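Local atomic coordinates of type IV pilus biogenesis protein PilB (Streptococcus sanguinis, PDB entry 7B7P), a protein that serves as a bimodular minor type IV pilin with a direct role in adhesion, carrying a von Willebrand factor A-like module with a metal-binding MIDAS. Residues A[201-206]-A[212-217]; A[281-286]-A[381-386]; A[366-371]-A[406-411]. One frame throughout, in Å; residues are numbered along the deposited sequence.

Contact 1 of 3, residues A[201-206]-A[212-217]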
loop_
_atom_site.group_PDB
_atom_site.type_symbol
_atom_site.label_atom_id
_atom_site.label_comp_id
_atom_site.label_asym_id
_atom_site.label_seq_id
_atom_site.Cartn_x
_atom_site.Cartn_y
_atom_site.Cartn_z
ATOM N N ILE A 201 -6.532 -9.279 -14.485
ATOM C CA ILE A 201 -7.239 -9.575 -13.235
ATOM C C ILE A 201 -6.994 -8.478 -12.203
ATOM O O ILE A 201 -7.921 -8.024 -11.518
ATOM C CB ILE A 201 -6.821 -10.958 -12.701
ATOM C CG1 ILE A 201 -7.254 -12.064 -13.668
ATOM C CG2 ILE A 201 -7.387 -11.209 -11.304
ATOM C CD1 ILE A 201 -7.110 -13.453 -13.096
ATOM N N MET A 202 -5.737 -8.031 -12.076
ATOM C CA MET A 202 -5.395 -7.041 -11.054
ATOM C C MET A 202 -6.110 -5.715 -11.305
ATOM O O MET A 202 -6.504 -5.024 -10.356
ATOM C CB MET A 202 -3.868 -6.853 -11.008
ATOM C CG MET A 202 -3.374 -5.594 -10.339
ATOM S SD MET A 202 -3.840 -5.477 -8.599
ATOM C CE MET A 202 -2.303 -4.896 -7.863
ATOM N N ILE A 203 -6.305 -5.358 -12.579
ATOM C CA ILE A 203 -7.014 -4.124 -12.922
ATOM C C ILE A 203 -8.479 -4.202 -12.482
ATOM O O ILE A 203 -9.003 -3.284 -11.838
ATOM C CB ILE A 203 -6.900 -3.846 -14.433
ATOM C CG1 ILE A 203 -5.498 -3.353 -14.801
ATOM C CG2 ILE A 203 -7.972 -2.839 -14.868
ATOM C CD1 ILE A 203 -5.035 -2.143 -14.028
ATOM N N LYS A 204 -9.168 -5.292 -12.840
ATOM C CA LYS A 204 -10.557 -5.443 -12.417
ATOM C C LYS A 204 -10.671 -5.427 -10.898
ATOM O O LYS A 204 -11.624 -4.867 -10.343
ATOM C CB LYS A 204 -11.147 -6.727 -12.991
ATOM C CG LYS A 204 -11.221 -6.742 -14.514
ATOM C CD LYS A 204 -11.212 -8.175 -15.058
ATOM C CE LYS A 204 -12.068 -8.297 -16.313
ATOM N NZ LYS A 204 -11.498 -9.276 -17.280
ATOM N N ASP A 205 -9.682 -6.000 -10.204
ATOM C CA ASP A 205 -9.696 -5.953 -8.748
ATOM C C ASP A 205 -9.484 -4.530 -8.228
ATOM O O ASP A 205 -10.146 -4.115 -7.269
ATOM C CB ASP A 205 -8.643 -6.910 -8.184
ATOM C CG ASP A 205 -8.960 -7.352 -6.770
ATOM O OD1 ASP A 205 -10.143 -7.220 -6.368
ATOM O OD2 ASP A 205 -8.040 -7.829 -6.061
ATOM N N LEU A 206 -8.565 -3.768 -8.841
ATOM C CA LEU A 206 -8.373 -2.373 -8.438
ATOM C C LEU A 206 -9.625 -1.543 -8.698
ATOM O O LEU A 206 -9.957 -0.651 -7.906
ATOM C CB LEU A 206 -7.185 -1.754 -9.173
ATOM C CG LEU A 206 -5.766 -2.118 -8.732
ATOM C CD1 LEU A 206 -4.783 -1.361 -9.593
ATOM C CD2 LEU A 206 -5.532 -1.837 -7.263
ATOM N N ILE A 212 -9.660 5.568 -8.866
ATOM C CA ILE A 212 -8.351 4.949 -8.944
ATOM C C ILE A 212 -7.961 4.878 -10.413
ATOM O O ILE A 212 -8.664 4.259 -11.219
ATOM C CB ILE A 212 -8.351 3.557 -8.283
ATOM C CG1 ILE A 212 -7.056 2.792 -8.546
ATOM C CG2 ILE A 212 -9.589 2.756 -8.678
ATOM C CD1 ILE A 212 -6.791 1.743 -7.462
ATOM N N SER A 213 -6.872 5.553 -10.769
ATOM C CA SER A 213 -6.402 5.554 -12.144
ATOM C C SER A 213 -5.028 4.902 -12.249
ATOM O O SER A 213 -4.268 4.826 -11.283
ATOM C CB SER A 213 -6.378 6.974 -12.731
ATOM O OG SER A 213 -6.045 7.914 -11.743
ATOM N N VAL A 214 -4.739 4.404 -13.442
ATOM C CA VAL A 214 -3.562 3.592 -13.692
ATOM C C VAL A 214 -2.959 4.010 -15.029
ATOM O O VAL A 214 -3.653 4.524 -15.911
ATOM C CB VAL A 214 -3.919 2.082 -13.690
ATOM C CG1 VAL A 214 -4.777 1.714 -12.477
ATOM C CG2 VAL A 214 -4.667 1.712 -14.952
ATOM N N ASN A 215 -1.648 3.808 -15.170
ATOM C CA ASN A 215 -0.995 3.850 -16.473
ATOM C C ASN A 215 -0.025 2.682 -16.533
ATOM O O ASN A 215 0.161 1.956 -15.552
ATOM C CB ASN A 215 -0.303 5.198 -16.745
ATOM C CG ASN A 215 0.989 5.378 -15.952
ATOM O OD1 ASN A 215 1.193 4.721 -14.923
ATOM N ND2 ASN A 215 1.882 6.265 -16.439
ATOM N N LEU A 216 0.615 2.505 -17.678
ATOM C CA LEU A 216 1.436 1.333 -17.922
ATOM C C LEU A 216 2.775 1.764 -18.501
ATOM O O LEU A 216 2.814 2.429 -19.542
ATOM C CB LEU A 216 0.719 0.362 -18.869
ATOM C CG LEU A 216 1.425 -0.988 -19.022
ATOM C CD1 LEU A 216 1.629 -1.654 -17.650
ATOM C CD2 LEU A 216 0.673 -1.916 -19.990
ATOM N N VAL A 217 3.864 1.381 -17.832
ATOM C CA VAL A 217 5.225 1.611 -18.300
ATOM C C VAL A 217 5.870 0.255 -18.552
ATOM O O VAL A 217 5.801 -0.644 -17.703
ATOM C CB VAL A 217 6.060 2.422 -17.284
ATOM C CG1 VAL A 217 7.558 2.468 -17.693
ATOM C CG2 VAL A 217 5.501 3.824 -17.100
#
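L206 and I203 on helix 191-209 rest against I212 and V214 on strand 212-219, a helix-to-sheet layer of the von Willebrand factor A-like fold, in which helices cover a largely parallel central sheet. The helix ends at 209 and the strand begins at I212, so a tight turn reverses the chain and the two short axes run nearly antiparallel, at 157° and 10.0 Å apart. That spacing is filled by branched aliphatic side chains, which suit a place where the helix and sheet faces meet through hydrocarbon side chains.

L206 does most of the work. Its side chain meets that of I212 at about a right angle, and the terminal methyl CD1 of I212 lies against the leucine's outer end and its root, 3.8 Å from L206 CD2 and 3.9 Å from L206 CB. I212 can reach this far because CG1 stands anti to its backbone N (chi1 171°) and CD1 extends onward from it. The other leucine methyl, CD1, turns to V214, two residues further along the strand, and approaches V214 CG1 at 4.2 Å.

One turn earlier, I203 starts off at an angle to the strand, yet chi2 of -55° bends its CD1 back over V214. That methyl faces both branches of the valine, with V214 CG2 at 4.0 Å from I203 CD1. Beta-branched valine fits the extended strand and offers two methyls to two helix residues. L233 touches all four of these side chains, and I240 of helix 238-245 closes over I203 and V214. At the end of the pair nearest the turn, the branch methyl CG2 of I212 comes to 3.5 Å from the backbone O of L206.

Contact 2 of 3, residues A[281-286]-A[381-386]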
loop_
_atom_site.group_PDB
_atom_site.type_symbol
_atom_site.label_atom_id
_atom_site.label_comp_id
_atom_site.label_asym_id
_atom_site.label_seq_id
_atom_site.Cartn_x
_atom_site.Cartn_y
_atom_site.Cartn_z
ATOM N N LEU A 281 6.272 -2.454 -9.600
ATOM C CA LEU A 281 7.367 -2.745 -10.503
ATOM C C LEU A 281 7.556 -4.249 -10.547
ATOM O O LEU A 281 7.724 -4.877 -9.505
ATOM C CB LEU A 281 8.645 -2.051 -10.032
ATOM C CG LEU A 281 9.766 -2.078 -11.066
ATOM C CD1 LEU A 281 10.622 -0.839 -10.915
ATOM C CD2 LEU A 281 10.601 -3.313 -10.878
ATOM N N LEU A 282 7.551 -4.814 -11.746
ATOM C CA LEU A 282 7.712 -6.245 -11.943
ATOM C C LEU A 282 8.979 -6.489 -12.745
ATOM O O LEU A 282 9.146 -5.906 -13.810
ATOM C CB LEU A 282 6.499 -6.844 -12.669
ATOM C CG LEU A 282 6.588 -8.365 -12.725
ATOM C CD1 LEU A 282 5.212 -9.020 -12.465
ATOM C CD2 LEU A 282 7.170 -8.816 -14.050
ATOM N N THR A 283 9.854 -7.358 -12.251
ATOM C CA THR A 283 11.062 -7.692 -12.983
ATOM C C THR A 283 11.350 -9.179 -12.839
ATOM O O THR A 283 10.984 -9.805 -11.839
ATOM C CB THR A 283 12.276 -6.832 -12.520
ATOM O OG1 THR A 283 13.428 -7.149 -13.309
ATOM C CG2 THR A 283 12.595 -7.041 -11.064
ATOM N N ASP A 284 11.999 -9.738 -13.866
ATOM C CA ASP A 284 12.283 -11.166 -13.946
ATOM C C ASP A 284 13.772 -11.458 -14.099
ATOM O O ASP A 284 14.141 -12.572 -14.481
ATOM C CB ASP A 284 11.509 -11.797 -15.110
ATOM C CG ASP A 284 12.229 -11.634 -16.465
ATOM O OD1 ASP A 284 12.884 -10.590 -16.670
ATOM O OD2 ASP A 284 12.138 -12.545 -17.327
ATOM N N GLY A 285 14.641 -10.490 -13.822
ATOM C CA GLY A 285 16.046 -10.712 -14.107
ATOM C C GLY A 285 16.951 -9.820 -13.287
ATOM O O GLY A 285 16.526 -8.845 -12.662
ATOM N N ILE A 286 18.221 -10.180 -13.298
ATOM C CA ILE A 286 19.220 -9.369 -12.611
ATOM C C ILE A 286 19.351 -8.021 -13.316
ATOM O O ILE A 286 19.501 -7.981 -14.556
ATOM C CB ILE A 286 20.553 -10.086 -12.586
ATOM C CG1 ILE A 286 20.425 -11.503 -12.017
ATOM C CG2 ILE A 286 21.576 -9.231 -11.832
ATOM C CD1 ILE A 286 21.664 -12.346 -12.393
ATOM N N GLN A 381 15.206 -8.169 -3.707
ATOM C CA GLN A 381 15.205 -7.464 -2.422
ATOM C C GLN A 381 16.235 -6.341 -2.422
ATOM O O GLN A 381 15.987 -5.251 -1.895
ATOM C CB GLN A 381 15.477 -8.455 -1.273
ATOM C CG GLN A 381 15.426 -7.845 0.158
ATOM C CD GLN A 381 14.005 -7.443 0.573
ATOM O OE1 GLN A 381 13.105 -8.271 0.569
ATOM N NE2 GLN A 381 13.798 -6.161 0.891
ATOM N N SER A 382 17.392 -6.593 -3.021
ATOM C CA SER A 382 18.450 -5.598 -3.080
ATOM C C SER A 382 17.997 -4.358 -3.859
ATOM O O SER A 382 18.216 -3.214 -3.428
ATOM C CB SER A 382 19.677 -6.255 -3.709
ATOM O OG SER A 382 20.855 -5.539 -3.437
ATOM N N LEU A 383 17.345 -4.575 -5.006
ATOM C CA LEU A 383 16.796 -3.480 -5.798
ATOM C C LEU A 383 15.777 -2.665 -4.998
ATOM O O LEU A 383 15.827 -1.427 -4.974
ATOM C CB LEU A 383 16.160 -4.044 -7.064
ATOM C CG LEU A 383 15.462 -3.026 -7.952
ATOM C CD1 LEU A 383 16.565 -2.122 -8.482
ATOM C CD2 LEU A 383 14.667 -3.728 -9.113
ATOM N N THR A 384 14.841 -3.358 -4.348
ATOM C CA THR A 384 13.816 -2.721 -3.529
ATOM C C THR A 384 14.440 -1.860 -2.433
ATOM O O THR A 384 14.050 -0.699 -2.236
ATOM C CB THR A 384 12.917 -3.806 -2.923
ATOM O OG1 THR A 384 12.386 -4.625 -3.979
ATOM C CG2 THR A 384 11.786 -3.203 -2.104
ATOM N N ASP A 385 15.426 -2.415 -1.722
ATOM C CA ASP A 385 16.072 -1.685 -0.638
ATOM C C ASP A 385 16.741 -0.414 -1.149
ATOM O O ASP A 385 16.682 0.629 -0.489
ATOM C CB ASP A 385 17.103 -2.576 0.054
ATOM C CG ASP A 385 16.479 -3.751 0.794
ATOM O OD1 ASP A 385 15.232 -3.783 0.976
ATOM O OD2 ASP A 385 17.256 -4.642 1.223
ATOM N N ARG A 386 17.399 -0.483 -2.314
ATOM C CA ARG A 386 17.985 0.722 -2.892
ATOM C C ARG A 386 16.906 1.736 -3.264
ATOM O O ARG A 386 17.045 2.931 -2.983
ATOM C CB ARG A 386 18.846 0.383 -4.112
ATOM C CG ARG A 386 19.929 1.403 -4.373
ATOM C CD ARG A 386 20.981 1.358 -3.278
ATOM N NE ARG A 386 21.657 0.067 -3.334
ATOM C CZ ARG A 386 22.798 -0.128 -3.983
ATOM N NH1 ARG A 386 23.394 0.901 -4.592
ATOM N NH2 ARG A 386 23.337 -1.341 -4.020
#
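L281 and T283, near the end of strand 276-283, face helix 380-388 across well-separated backbones, the nearest CA atoms, those of L281 and T384, being 9.5 Å apart. L383, the residue before T384, reaches across from the helix. Its CG is anti to the backbone N (chi1 176°), which carries the end of the side chain toward the strand, where CD2 makes both contacts, at 4.5 Å from L281 CD2 and 4.4 Å from T283 CG2. Leucine is long enough for this reach; A351 of helix 341-358 also packs on it.

T283 is two-sided. Its methyl CG2 looks to L383, whereas its hydroxyl OG1 is hydrogen-bonded to D169, first residue of the DxSxS sequence of the MIDAS, the metal-ion-dependent adhesion site of von Willebrand factor A domains. D284, just after the strand, is a magnesium ligand in a structure of this protein; here its OD2 is hydrogen-bonded to S173 and salt-bridged to R191. Threonine therefore suits the junction between hydrocarbon and polar surroundings.

With only methyl groups meeting at rather long range, the contact is light and apolar: the helix covers the strand end, while the polar bonds of the MIDAS lie with other partners.

Contact 3 of 3, residues A[366-371]-A[406-411]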
loop_
_atom_site.group_PDB
_atom_site.type_symbol
_atom_site.label_atom_id
_atom_site.label_comp_id
_atom_site.label_asym_id
_atom_site.label_seq_id
_atom_site.Cartn_x
_atom_site.Cartn_y
_atom_site.Cartn_z
ATOM N N ASN A 366 5.989 -1.177 -4.679
ATOM C CA ASN A 366 5.957 -2.632 -4.628
ATOM C C ASN A 366 6.832 -3.179 -5.749
ATOM O O ASN A 366 6.685 -2.781 -6.909
ATOM C CB ASN A 366 4.525 -3.165 -4.779
ATOM C CG ASN A 366 3.681 -2.975 -3.516
ATOM O OD1 ASN A 366 3.636 -3.850 -2.653
ATOM N ND2 ASN A 366 3.000 -1.846 -3.421
ATOM N N VAL A 367 7.754 -4.065 -5.395
ATOM C CA VAL A 367 8.591 -4.759 -6.363
ATOM C C VAL A 367 8.261 -6.245 -6.332
ATOM O O VAL A 367 8.232 -6.865 -5.261
ATOM C CB VAL A 367 10.080 -4.519 -6.081
ATOM C CG1 VAL A 367 10.943 -5.168 -7.167
ATOM C CG2 VAL A 367 10.332 -3.033 -5.993
ATOM N N ILE A 368 8.041 -6.813 -7.508
ATOM C CA ILE A 368 7.706 -8.216 -7.667
ATOM C C ILE A 368 8.815 -8.868 -8.469
ATOM O O ILE A 368 8.977 -8.577 -9.665
ATOM C CB ILE A 368 6.352 -8.405 -8.358
ATOM C CG1 ILE A 368 5.248 -7.685 -7.587
ATOM C CG2 ILE A 368 6.022 -9.884 -8.501
ATOM C CD1 ILE A 368 3.967 -7.563 -8.404
ATOM N N GLY A 369 9.580 -9.749 -7.814
ATOM C CA GLY A 369 10.415 -10.720 -8.506
ATOM C C GLY A 369 9.594 -11.875 -9.071
ATOM O O GLY A 369 9.027 -12.681 -8.328
ATOM N N PHE A 370 9.515 -11.970 -10.391
ATOM C CA PHE A 370 8.658 -12.932 -11.065
ATOM C C PHE A 370 9.531 -13.868 -11.913
ATOM O O PHE A 370 9.789 -13.621 -13.093
ATOM C CB PHE A 370 7.608 -12.189 -11.889
ATOM C CG PHE A 370 6.651 -13.098 -12.628
ATOM C CD1 PHE A 370 5.877 -14.021 -11.938
ATOM C CD2 PHE A 370 6.524 -13.015 -14.003
ATOM C CE1 PHE A 370 4.994 -14.860 -12.604
ATOM C CE2 PHE A 370 5.639 -13.852 -14.688
ATOM C CZ PHE A 370 4.867 -14.782 -13.979
ATOM N N SER A 371 9.994 -14.952 -11.296
ATOM C CA SER A 371 10.768 -15.963 -12.001
ATOM C C SER A 371 10.762 -17.242 -11.182
ATOM O O SER A 371 10.796 -17.193 -9.953
ATOM C CB SER A 371 12.213 -15.515 -12.237
ATOM O OG SER A 371 12.929 -16.492 -12.983
ATOM N N GLN A 406 -0.721 -14.028 -8.915
ATOM C CA GLN A 406 -2.090 -13.578 -8.663
ATOM C C GLN A 406 -2.320 -13.259 -7.183
ATOM O O GLN A 406 -3.017 -12.292 -6.846
ATOM C CB GLN A 406 -3.073 -14.628 -9.161
ATOM C CG GLN A 406 -4.521 -14.210 -9.088
ATOM C CD GLN A 406 -5.449 -15.336 -9.499
ATOM O OE1 GLN A 406 -5.441 -15.777 -10.654
ATOM N NE2 GLN A 406 -6.241 -15.824 -8.549
ATOM N N LYS A 407 -1.710 -14.027 -6.282
ATOM C CA LYS A 407 -1.823 -13.692 -4.868
ATOM C C LYS A 407 -1.124 -12.368 -4.545
ATOM O O LYS A 407 -1.670 -11.539 -3.803
ATOM C CB LYS A 407 -1.269 -14.825 -4.002
ATOM C CG LYS A 407 -1.435 -14.552 -2.503
ATOM C CD LYS A 407 -0.465 -15.362 -1.657
ATOM C CE LYS A 407 -0.941 -15.474 -0.201
ATOM N NZ LYS A 407 -0.245 -16.560 0.580
ATOM N N THR A 408 0.091 -12.158 -5.079
ATOM C CA THR A 408 0.801 -10.897 -4.854
ATOM C C THR A 408 -0.005 -9.708 -5.370
ATOM O O THR A 408 -0.108 -8.674 -4.693
ATOM C CB THR A 408 2.176 -10.927 -5.531
ATOM O OG1 THR A 408 2.951 -12.012 -5.008
ATOM C CG2 THR A 408 2.912 -9.614 -5.284
ATOM N N PHE A 409 -0.591 -9.837 -6.563
ATOM C CA PHE A 409 -1.446 -8.768 -7.070
ATOM C C PHE A 409 -2.622 -8.509 -6.127
ATOM O O PHE A 409 -2.887 -7.360 -5.748
ATOM C CB PHE A 409 -1.907 -9.106 -8.487
ATOM C CG PHE A 409 -0.913 -8.711 -9.555
ATOM C CD1 PHE A 409 -0.045 -7.634 -9.350
ATOM C CD2 PHE A 409 -0.849 -9.392 -10.764
ATOM C CE1 PHE A 409 0.871 -7.256 -10.334
ATOM C CE2 PHE A 409 0.049 -9.022 -11.740
ATOM C CZ PHE A 409 0.920 -7.948 -11.525
ATOM N N SER A 410 -3.302 -9.576 -5.682
ATOM C CA SER A 410 -4.454 -9.407 -4.795
ATOM C C SER A 410 -4.046 -8.745 -3.484
ATOM O O SER A 410 -4.720 -7.835 -2.990
ATOM C CB SER A 410 -5.114 -10.763 -4.528
ATOM O OG SER A 410 -5.667 -10.815 -3.214
ATOM N N ASP A 411 -2.934 -9.188 -2.905
ATOM C CA ASP A 411 -2.437 -8.573 -1.681
ATOM C C ASP A 411 -2.140 -7.088 -1.881
ATOM O O ASP A 411 -2.383 -6.277 -0.978
ATOM C CB ASP A 411 -1.187 -9.316 -1.193
ATOM C CG ASP A 411 -1.501 -10.732 -0.680
ATOM O OD1 ASP A 411 -2.636 -10.964 -0.192
ATOM O OD2 ASP A 411 -0.615 -11.616 -0.756
#
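I368 reaches helix 402-424 because CG1 lies anti to the carbonyl carbon (chi1 -57°) and CD1 continues in an extended line (chi2 166°). On the helix, a chi1 of -59° places T408 CG2 anti to its own backbone N, and this methyl meets the isoleucine end to end, at 3.8 Å from I368 CG1 and 3.9 Å from I368 CD1. The CA atoms of I368 and T408 are 7.9 Å apart, and a short threonine suits so close an approach. The helix thus packs on a face of the parallel sheet, as is usual in the Rossmann-like von Willebrand factor A fold.

F409 begins by pointing away from the strand, but its ring swings back. I368 CD1 lies obliquely to that ring, 3.7 Å from F409 CE1 and 4.1 Å from F409 CD1, and the two side chains cross at about a right angle. One methyl thus touches both a threonine methyl and an aromatic ring. F409 also packs on M202 of helix 191-209 and on V280 of the adjoining strand; L405 and I412 of its own helix also cover I368.

The hydroxyl of T408 is hydrogen-bonded to the backbone O of A404, one turn back. Threonine can therefore present hydrocarbon alone to I368, and van der Waals contact holds the helix to this strand, which is parallel to both its neighbours in the sheet.

How the contacts relate
All three contacts set a helix on the same central sheet of the von Willebrand factor A-like module. Contacts 2 and 3 adjoin through neighbouring parallel strands: the backbone N of L281 lies 2.7 Å from the O of N366, and L281 O lies 2.8 Å from I368 N, both probable hydrogen bonds. Contacts 1 and 3 touch through their helices, where M202 CE packs 3.3 Å from F409 O, whereas contacts 1 and 2 come no nearer than about 7 Å between nearest atoms. Contact 2 borders the metal site, the T283 side chain being about 6 Å from the bound magnesium; for I368 in contact 3 that distance is about 13 Å.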